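401aa long hypothetical glucose-1-phosphate thymidylyltransferase (Sulfolobus tokodaii, PDB 2GGQ) serves as a bifunctional enzyme in the synthesis of UDP-N-acetylglucosamine and UDP-N-acetylgalactosamine, combining a nucleotidyltransferase section with a hexapeptide-repeat section. Local coordinates at residues A3-A8 against Y36-L41; L94-D99 against A158-L163. All blocks are in the same frame, centred on the assembly; numbering follows the deposited sequence.

Contact 1 (A3-A8 against Y36-L41); sequences AFILAA and YQIEYL. With TTP (thymidine-5'-triphosphate), chain E.
The amide oxygen of Q37 is turned onto hydrocarbon: its OE1 lies 3.3 Å from CG2 of I5, in the crook between the two branches of the isoleucine. The amide is held from its other end, where NE2 of Q37 is hydrogen-bonded to the main-chain oxygens of L100 and Y97, which helps to fix its rotation. I5 has CG1 anti to its carbonyl carbon (chi1 -53°), and the branch runs out toward the helix so that its terminal CD1 lies 4.2 Å from CG1 of I38 and equally far from CD1 of L41. L41 continues the apolar patch to A3, whose CB sits 3.8 Å from CD1 of the leucine. Strand 2-7 and helix 33-43 are the first strand and helix of a beta-alpha-beta crossover in the GT-A nucleotidyltransferase fold, with strand 48-53 completing it. The local axes are 10.8 Å apart and nearly antiparallel, at 165°. Beyond the helix contact the strand leads into the nucleotide site, where A8 N donates to O4 of the thymine of TTP at 3.2 Å. CB of L6 lies close to the same oxygen, while S10, G11 and R13 are among the residues that bind the nucleotide further along the chain.

Contact 2 (L94-D99 against A158-L163); sequences LIIYGD and AGIYKL
In an offset edge-to-face stack, the Y161 ring turns its edge to the face of Y97, the two planes standing at 78° with centroids 5.6 Å apart. Their hydroxyls converge as well: OH of Y97 lies near the plane of the Y161 ring and only 2.4 Å from OH of Y161. Either could donate, but so short a separation makes the exact length doubtful. OH of Y161 is also hydrogen-bonded to ND2 of N157, which like Y97 probably binds N-acetylglucosamine 1-phosphate. A chi1 of -67° sets the Y97 ring beside its own backbone N and lays it across G159, whose CA makes a CH-pi contact over its face, 3.9 Å from the centroid. G159 has a positive phi, and a CB there would run into CD2 of Y97. Replacing Y97 by an alanine would probably leave the Y161 edge without the face it meets and open a gap over CA of G159.

The backbones beneath these rings form an antiparallel ladder within the mixed sheet of the GT-A nucleotidyltransferase fold. I95 and Y161 are a hydrogen-bonded pair, joined by two bonds of 2.8 Å, I95 N to Y161 O and Y161 N to I95 O. Where the chain turns its corner, Y97 N donates to G159 O at 3.0 Å. On the face that carries the Y161 ring, CG2 of I95 comes in at the ring edge, 3.9 Å from CD1 of Y161. On the other face, I96 and I160, a non-hydrogen-bonded pair, run alongside each other, CD1 of I96 against CG1 of I160, while CD1 of L94 leans over Y161 O at 3.3 Å. K162 faces L94 as a non-hydrogen-bonded pair, but its amine turns off to a salt bridge with E92.

From the N terminus, strand 2-7 supplies 3-8, and 27 residues later helix 33-43 brings 36-41 back against it, closing contact 1. Contact 2 opens further along the chain at 94-99 and closes a longer excursion of 58 residues at 158-163. The two are in series, neither nested nor crossed. They join through the sheet, since strands 2-7 and 93-97 are parallel neighbours: F4 N lies 2.8 Å from L94 O, and L6 O pairs similarly with G98 N, both probable hydrogen bonds. L41 also packs on L94. Together the contacts tie helix 33-43 to three adjacent strands, 2-7, 93-97 and 155-163, linking the thymine end of the nucleotide site with the probable sugar-phosphate site.

Contact 1 (A3-A8 against Y36-L41)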
ATOM      1  N   ALA A   3       5.178 -13.793 -15.714  1.00 28.54           N
ATOM      2  CA  ALA A   3       5.028 -13.361 -14.318  1.00 27.37           C
ATOM      3  C   ALA A   3       3.561 -13.365 -13.948  1.00 27.00           C
ATOM      4  O   ALA A   3       2.704 -13.077 -14.803  1.00 25.88           O
ATOM      5  CB  ALA A   3       5.605 -11.958 -14.133  1.00 28.27           C
ATOM      6  N   PHE A   4       3.275 -13.693 -12.689  1.00 25.39           N
ATOM      7  CA  PHE A   4       1.932 -13.588 -12.136  1.00 25.72           C
ATOM      8  C   PHE A   4       1.933 -12.734 -10.858  1.00 25.91           C
ATOM      9  O   PHE A   4       2.699 -13.006  -9.953  1.00 25.31           O
ATOM     10  CB  PHE A   4       1.395 -14.968 -11.836  1.00 25.53           C
ATOM     11  CG  PHE A   4       1.297 -15.845 -13.067  1.00 27.18           C
ATOM     12  CD1 PHE A   4       0.106 -15.907 -13.782  1.00 27.44           C
ATOM     13  CD2 PHE A   4       2.413 -16.545 -13.549  1.00 26.36           C
ATOM     14  CE1 PHE A   4      -0.007 -16.694 -14.930  1.00 29.02           C
ATOM     15  CE2 PHE A   4       2.313 -17.333 -14.729  1.00 27.75           C
ATOM     16  CZ  PHE A   4       1.089 -17.416 -15.404  1.00 25.45           C
ATOM     17  N   ILE A   5       1.080 -11.711 -10.825  1.00 25.43           N
ATOM     18  CA  ILE A   5       0.866 -10.903  -9.613  1.00 24.99           C
ATOM     19  C   ILE A   5      -0.382 -11.423  -8.933  1.00 25.33           C
ATOM     20  O   ILE A   5      -1.457 -11.475  -9.562  1.00 26.40           O
ATOM     21  CB  ILE A   5       0.762  -9.385  -9.934  1.00 25.02           C
ATOM     22  CG1 ILE A   5       1.986  -8.951 -10.767  1.00 23.22           C
ATOM     23  CG2 ILE A   5       0.625  -8.549  -8.605  1.00 21.81           C
ATOM     24  CD1 ILE A   5       1.965  -7.496 -11.320  1.00 25.01           C
ATOM     25  N   LEU A   6      -0.229 -11.894  -7.695  1.00 25.38           N
ATOM     26  CA  LEU A   6      -1.351 -12.426  -6.938  1.00 24.82           C
ATOM     27  C   LEU A   6      -1.982 -11.237  -6.226  1.00 25.33           C
ATOM     28  O   LEU A   6      -1.449 -10.726  -5.227  1.00 24.58           O
ATOM     29  CB  LEU A   6      -0.920 -13.506  -5.955  1.00 25.73           C
ATOM     30  CG  LEU A   6      -0.010 -14.594  -6.551  1.00 25.82           C
ATOM     31  CD1 LEU A   6       0.351 -15.609  -5.497  1.00 28.68           C
ATOM     32  CD2 LEU A   6      -0.666 -15.243  -7.748  1.00 24.00           C
ATOM     33  N   ALA A   7      -3.081 -10.762  -6.815  1.00 25.48           N
ATOM     34  CA  ALA A   7      -3.730  -9.523  -6.388  1.00 26.54           C
ATOM     35  C   ALA A   7      -5.202  -9.748  -6.034  1.00 27.00           C
ATOM     36  O   ALA A   7      -6.048  -8.851  -6.243  1.00 27.28           O
ATOM     37  CB  ALA A   7      -3.610  -8.476  -7.463  1.00 25.59           C
ATOM     38  N   ALA A   8      -5.505 -10.941  -5.540  1.00 27.18           N
ATOM     39  CA  ALA A   8      -6.878 -11.308  -5.223  1.00 29.87           C
ATOM     40  C   ALA A   8      -7.146 -11.421  -3.705  1.00 31.28           C
ATOM     41  O   ALA A   8      -8.080 -12.114  -3.272  1.00 31.90           O
ATOM     42  CB  ALA A   8      -7.252 -12.606  -5.945  1.00 29.43           C
ATOM     43  N   TYR A  36       4.517   0.189 -10.252  1.00 24.92           N
ATOM     44  CA  TYR A  36       5.924  -0.061  -9.891  1.00 24.37           C
ATOM     45  C   TYR A  36       6.335  -1.523 -10.161  1.00 23.72           C
ATOM     46  O   TYR A  36       7.404  -1.774 -10.754  1.00 21.32           O
ATOM     47  CB  TYR A  36       6.223   0.259  -8.419  1.00 25.00           C
ATOM     48  CG  TYR A  36       6.209   1.732  -8.077  1.00 26.89           C
ATOM     49  CD1 TYR A  36       5.026   2.366  -7.718  1.00 26.46           C
ATOM     50  CD2 TYR A  36       7.393   2.486  -8.073  1.00 26.92           C
ATOM     51  CE1 TYR A  36       5.001   3.714  -7.389  1.00 27.86           C
ATOM     52  CE2 TYR A  36       7.373   3.851  -7.734  1.00 29.60           C
ATOM     53  CZ  TYR A  36       6.164   4.455  -7.396  1.00 28.62           C
ATOM     54  OH  TYR A  36       6.110   5.805  -7.056  1.00 28.52           O
ATOM     55  N   GLN A  37       5.494  -2.459  -9.731  1.00 22.91           N
ATOM     56  CA  GLN A  37       5.721  -3.874  -9.987  1.00 22.89           C
ATOM     57  C   GLN A  37       5.877  -4.196 -11.461  1.00 23.17           C
ATOM     58  O   GLN A  37       6.827  -4.888 -11.846  1.00 21.73           O
ATOM     59  CB  GLN A  37       4.600  -4.714  -9.391  1.00 24.14           C
ATOM     60  CG  GLN A  37       4.585  -4.641  -7.901  1.00 24.72           C
ATOM     61  CD  GLN A  37       3.605  -5.592  -7.293  1.00 29.48           C
ATOM     62  OE1 GLN A  37       2.675  -6.049  -7.966  1.00 28.91           O
ATOM     63  NE2 GLN A  37       3.798  -5.907  -5.989  1.00 30.39           N
ATOM     64  N   ILE A  38       4.964  -3.692 -12.285  1.00 22.82           N
ATOM     65  CA  ILE A  38       4.989  -3.976 -13.729  1.00 24.74           C
ATOM     66  C   ILE A  38       6.267  -3.401 -14.353  1.00 25.36           C
ATOM     67  O   ILE A  38       6.931  -4.045 -15.190  1.00 24.72           O
ATOM     68  CB  ILE A  38       3.706  -3.426 -14.427  1.00 25.00           C
ATOM     69  CG1 ILE A  38       2.497  -4.310 -14.035  1.00 24.78           C
ATOM     70  CG2 ILE A  38       3.910  -3.339 -15.958  1.00 25.16           C
ATOM     71  CD1 ILE A  38       1.103  -3.654 -14.237  1.00 27.09           C
ATOM     72  N   GLU A  39       6.585  -2.181 -13.928  1.00 25.09           N
ATOM     73  CA  GLU A  39       7.785  -1.460 -14.313  1.00 26.50           C
ATOM     74  C   GLU A  39       9.054  -2.290 -13.994  1.00 26.43           C
ATOM     75  O   GLU A  39       9.899  -2.477 -14.877  1.00 24.82           O
ATOM     76  CB  GLU A  39       7.790  -0.139 -13.561  1.00 27.67           C
ATOM     77  CG  GLU A  39       8.822   0.871 -13.987  1.00 34.22           C
ATOM     78  CD  GLU A  39       8.926   2.031 -12.976  1.00 39.87           C
ATOM     79  OE1 GLU A  39       7.890   2.430 -12.389  1.00 41.74           O
ATOM     80  OE2 GLU A  39      10.053   2.520 -12.770  1.00 44.77           O
ATOM     81  N   TYR A  40       9.169  -2.780 -12.751  1.00 25.74           N
ATOM     82  CA  TYR A  40      10.281  -3.657 -12.352  1.00 27.74           C
ATOM     83  C   TYR A  40      10.385  -4.933 -13.196  1.00 27.37           C
ATOM     84  O   TYR A  40      11.476  -5.303 -13.667  1.00 27.75           O
ATOM     85  CB  TYR A  40      10.130  -4.088 -10.890  1.00 29.40           C
ATOM     86  CG  TYR A  40      10.317  -2.992  -9.874  1.00 31.63           C
ATOM     87  CD1 TYR A  40      11.018  -1.834 -10.178  1.00 32.72           C
ATOM     88  CD2 TYR A  40       9.819  -3.145  -8.587  1.00 34.41           C
ATOM     89  CE1 TYR A  40      11.198  -0.847  -9.224  1.00 36.05           C
ATOM     90  CE2 TYR A  40       9.986  -2.164  -7.635  1.00 35.73           C
ATOM     91  CZ  TYR A  40      10.678  -1.026  -7.955  1.00 33.47           C
ATOM     92  OH  TYR A  40      10.841  -0.055  -6.989  1.00 35.49           O
ATOM     93  N   LEU A  41       9.257  -5.625 -13.331  1.00 26.30           N
ATOM     94  CA  LEU A  41       9.153  -6.816 -14.157  1.00 25.64           C
ATOM     95  C   LEU A  41       9.662  -6.569 -15.578  1.00 26.64           C
ATOM     96  O   LEU A  41      10.539  -7.306 -16.053  1.00 27.04           O
ATOM     97  CB  LEU A  41       7.705  -7.273 -14.199  1.00 24.13           C
ATOM     98  CG  LEU A  41       7.198  -7.902 -12.900  1.00 23.27           C
ATOM     99  CD1 LEU A  41       5.722  -8.321 -13.049  1.00 21.21           C
ATOM    100  CD2 LEU A  41       8.080  -9.098 -12.547  1.00 21.35           C
TER
HETATM  101  PA  TTP E 500      -2.745 -11.051   2.905  1.00 61.44           P
HETATM  102  O1A TTP E 500      -2.331 -11.510   4.302  1.00 60.44           O
HETATM  103  O2A TTP E 500      -1.509 -10.838   2.025  1.00 59.94           O
HETATM  104  O3A TTP E 500      -3.571  -9.625   2.990  1.00 54.68           O
HETATM  105  PB  TTP E 500      -5.014  -9.487   2.283  1.00 50.16           P
HETATM  106  O1B TTP E 500      -5.313  -8.241   1.513  1.00 51.96           O
HETATM  107  O2B TTP E 500      -5.185 -10.576   1.253  1.00 53.65           O
HETATM  108  O3B TTP E 500      -6.044  -9.876   3.440  1.00 46.03           O
HETATM  109  PG  TTP E 500      -6.762  -8.940   4.501  1.00 40.58           P
HETATM  110  O1G TTP E 500      -6.237  -7.515   4.381  1.00 35.55           O
HETATM  111  O2G TTP E 500      -8.260  -8.979   4.306  1.00 39.95           O
HETATM  112  O3G TTP E 500      -6.442  -9.608   5.820  1.00 38.89           O
HETATM  113  O5' TTP E 500      -3.813 -12.135   2.315  1.00 57.13           O
HETATM  114  C5' TTP E 500      -4.838 -12.683   3.180  1.00 54.29           C
HETATM  115  C4' TTP E 500      -6.190 -13.115   2.571  1.00 48.79           C
HETATM  116  O4' TTP E 500      -6.389 -12.963   1.148  1.00 47.44           O
HETATM  117  C3' TTP E 500      -6.309 -14.603   2.760  1.00 48.71           C
HETATM  118  O3' TTP E 500      -7.709 -14.897   2.921  1.00 49.33           O
HETATM  119  C2' TTP E 500      -5.770 -15.211   1.456  1.00 45.23           C
HETATM  120  C1' TTP E 500      -6.342 -14.238   0.435  1.00 42.21           C
HETATM  121  N1  TTP E 500      -5.670 -14.098  -0.894  1.00 40.49           N
HETATM  122  C2  TTP E 500      -6.305 -14.620  -2.081  1.00 39.51           C
HETATM  123  O2  TTP E 500      -7.391 -15.253  -2.046  1.00 38.73           O
HETATM  124  N3  TTP E 500      -5.760 -14.453  -3.291  1.00 37.52           N
HETATM  125  C4  TTP E 500      -4.613 -13.789  -3.431  1.00 38.03           C
HETATM  126  O4  TTP E 500      -4.153 -13.650  -4.577  1.00 39.97           O
HETATM  127  C5  TTP E 500      -3.923 -13.237  -2.249  1.00 37.72           C
HETATM  128  C5M TTP E 500      -2.620 -12.484  -2.393  1.00 38.84           C
HETATM  129  C6  TTP E 500      -4.509 -13.425  -0.996  1.00 38.04           C

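Contact 2 (L94-D99 against A158-L163)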
ATOM      1  N   LEU A  94       7.726 -16.241 -12.596  1.00 26.04           N
ATOM      2  CA  LEU A  94       7.935 -15.329 -11.472  1.00 26.15           C
ATOM      3  C   LEU A  94       6.563 -15.062 -10.847  1.00 26.60           C
ATOM      4  O   LEU A  94       5.620 -14.711 -11.551  1.00 26.81           O
ATOM      5  CB  LEU A  94       8.509 -14.010 -11.980  1.00 25.29           C
ATOM      6  CG  LEU A  94       9.112 -12.993 -11.001  1.00 28.42           C
ATOM      7  CD1 LEU A  94      10.267 -13.572 -10.176  1.00 27.03           C
ATOM      8  CD2 LEU A  94       9.673 -11.984 -11.910  1.00 33.10           C
ATOM      9  N   ILE A  95       6.456 -15.259  -9.536  1.00 26.83           N
ATOM     10  CA  ILE A  95       5.225 -14.991  -8.801  1.00 26.38           C
ATOM     11  C   ILE A  95       5.537 -13.947  -7.746  1.00 26.18           C
ATOM     12  O   ILE A  95       6.580 -14.015  -7.064  1.00 25.98           O
ATOM     13  CB  ILE A  95       4.630 -16.279  -8.193  1.00 27.56           C
ATOM     14  CG1 ILE A  95       4.136 -17.205  -9.331  1.00 30.55           C
ATOM     15  CG2 ILE A  95       3.448 -15.959  -7.286  1.00 24.99           C
ATOM     16  CD1 ILE A  95       4.957 -18.410  -9.494  1.00 35.55           C
ATOM     17  N   ILE A  96       4.685 -12.940  -7.681  1.00 26.60           N
ATOM     18  CA  ILE A  96       4.859 -11.808  -6.754  1.00 28.34           C
ATOM     19  C   ILE A  96       3.496 -11.439  -6.122  1.00 28.23           C
ATOM     20  O   ILE A  96       2.454 -11.445  -6.798  1.00 29.45           O
ATOM     21  CB  ILE A  96       5.508 -10.616  -7.467  1.00 28.60           C
ATOM     22  CG1 ILE A  96       5.836  -9.467  -6.521  1.00 32.53           C
ATOM     23  CG2 ILE A  96       4.579 -10.055  -8.534  1.00 29.88           C
ATOM     24  CD1 ILE A  96       6.998  -8.602  -7.043  1.00 34.54           C
ATOM     25  N   TYR A  97       3.500 -11.153  -4.825  1.00 27.62           N
ATOM     26  CA  TYR A  97       2.270 -10.735  -4.133  1.00 27.85           C
ATOM     27  C   TYR A  97       1.936  -9.302  -4.491  1.00 26.72           C
ATOM     28  O   TYR A  97       2.825  -8.468  -4.569  1.00 27.01           O
ATOM     29  CB  TYR A  97       2.407 -10.877  -2.620  1.00 29.30           C
ATOM     30  CG  TYR A  97       2.517 -12.282  -2.109  1.00 31.31           C
ATOM     31  CD1 TYR A  97       2.076 -13.365  -2.872  1.00 32.35           C
ATOM     32  CD2 TYR A  97       3.014 -12.532  -0.829  1.00 33.79           C
ATOM     33  CE1 TYR A  97       2.174 -14.672  -2.391  1.00 35.41           C
ATOM     34  CE2 TYR A  97       3.117 -13.845  -0.334  1.00 34.35           C
ATOM     35  CZ  TYR A  97       2.692 -14.899  -1.123  1.00 33.36           C
ATOM     36  OH  TYR A  97       2.764 -16.180  -0.646  1.00 35.02           O
ATOM     37  N   GLY A  98       0.655  -9.028  -4.702  1.00 26.38           N
ATOM     38  CA  GLY A  98       0.209  -7.747  -5.239  1.00 26.87           C
ATOM     39  C   GLY A  98       0.192  -6.510  -4.340  1.00 27.47           C
ATOM     40  O   GLY A  98      -0.166  -5.421  -4.801  1.00 26.36           O
ATOM     41  N   ASP A  99       0.595  -6.676  -3.087  1.00 27.34           N
ATOM     42  CA  ASP A  99       0.680  -5.544  -2.155  1.00 28.50           C
ATOM     43  C   ASP A  99       2.108  -5.225  -1.674  1.00 28.49           C
ATOM     44  O   ASP A  99       2.304  -4.510  -0.670  1.00 28.04           O
ATOM     45  CB  ASP A  99      -0.247  -5.787  -0.967  1.00 28.88           C
ATOM     46  CG  ASP A  99       0.134  -7.019  -0.143  1.00 31.20           C
ATOM     47  OD1 ASP A  99       1.089  -7.762  -0.465  1.00 30.30           O
ATOM     48  OD2 ASP A  99      -0.545  -7.221   0.876  1.00 32.70           O
ATOM     49  N   ALA A 158       9.527 -12.954   1.551  1.00 31.39           N
ATOM     50  CA  ALA A 158       9.235 -11.683   0.893  1.00 31.47           C
ATOM     51  C   ALA A 158       8.138 -11.712  -0.175  1.00 30.81           C
ATOM     52  O   ALA A 158       7.807 -10.661  -0.706  1.00 32.77           O
ATOM     53  CB  ALA A 158      10.504 -11.052   0.350  1.00 30.14           C
ATOM     54  N   GLY A 159       7.574 -12.882  -0.480  1.00 29.99           N
ATOM     55  CA  GLY A 159       6.454 -13.004  -1.419  1.00 28.06           C
ATOM     56  C   GLY A 159       6.860 -12.728  -2.860  1.00 28.51           C
ATOM     57  O   GLY A 159       6.057 -12.221  -3.639  1.00 27.83           O
ATOM     58  N   ILE A 160       8.121 -13.056  -3.188  1.00 27.03           N
ATOM     59  CA  ILE A 160       8.682 -12.988  -4.545  1.00 26.83           C
ATOM     60  C   ILE A 160       9.347 -14.346  -4.827  1.00 25.86           C
ATOM     61  O   ILE A 160      10.308 -14.720  -4.154  1.00 24.90           O
ATOM     62  CB  ILE A 160       9.745 -11.896  -4.636  1.00 26.53           C
ATOM     63  CG1 ILE A 160       9.110 -10.503  -4.374  1.00 28.38           C
ATOM     64  CG2 ILE A 160      10.463 -11.970  -5.985  1.00 28.70           C
ATOM     65  CD1 ILE A 160      10.108  -9.414  -3.951  1.00 29.76           C
ATOM     66  N   TYR A 161       8.771 -15.091  -5.763  1.00 25.69           N
ATOM     67  CA  TYR A 161       9.160 -16.476  -6.044  1.00 26.74           C
ATOM     68  C   TYR A 161       9.471 -16.631  -7.517  1.00 26.74           C
ATOM     69  O   TYR A 161       8.882 -15.946  -8.361  1.00 26.60           O
ATOM     70  CB  TYR A 161       8.026 -17.455  -5.758  1.00 26.63           C
ATOM     71  CG  TYR A 161       7.233 -17.330  -4.451  1.00 28.77           C
ATOM     72  CD1 TYR A 161       5.949 -16.816  -4.448  1.00 31.79           C
ATOM     73  CD2 TYR A 161       7.750 -17.797  -3.243  1.00 30.52           C
ATOM     74  CE1 TYR A 161       5.180 -16.717  -3.246  1.00 32.48           C
ATOM     75  CE2 TYR A 161       7.001 -17.723  -2.051  1.00 32.36           C
ATOM     76  CZ  TYR A 161       5.719 -17.194  -2.062  1.00 31.59           C
ATOM     77  OH  TYR A 161       4.992 -17.150  -0.894  1.00 30.60           O
ATOM     78  N   LYS A 162      10.350 -17.575  -7.819  1.00 26.46           N
ATOM     79  CA  LYS A 162      10.471 -18.100  -9.163  1.00 26.86           C
ATOM     80  C   LYS A 162      10.273 -19.591  -9.020  1.00 27.50           C
ATOM     81  O   LYS A 162      11.129 -20.292  -8.470  1.00 27.25           O
ATOM     82  CB  LYS A 162      11.847 -17.780  -9.720  1.00 26.21           C
ATOM     83  CG  LYS A 162      11.937 -17.783 -11.210  1.00 26.49           C
ATOM     84  CD  LYS A 162      11.938 -19.188 -11.758  1.00 26.85           C
ATOM     85  CE  LYS A 162      13.280 -19.882 -11.525  1.00 25.67           C
ATOM     86  NZ  LYS A 162      13.259 -21.249 -12.199  1.00 27.26           N
ATOM     87  N   LEU A 163       9.110 -20.064  -9.428  1.00 28.38           N
ATOM     88  CA  LEU A 163       8.764 -21.461  -9.252  1.00 29.49           C
ATOM     89  C   LEU A 163       8.562 -22.160 -10.576  1.00 29.88           C
ATOM     90  O   LEU A 163       8.092 -21.579 -11.538  1.00 30.29           O
ATOM     91  CB  LEU A 163       7.484 -21.613  -8.430  1.00 29.07           C
ATOM     92  CG  LEU A 163       7.422 -20.884  -7.076  1.00 30.71           C
ATOM     93  CD1 LEU A 163       6.119 -21.241  -6.380  1.00 28.59           C
ATOM     94  CD2 LEU A 163       8.633 -21.138  -6.141  1.00 30.04           C
TER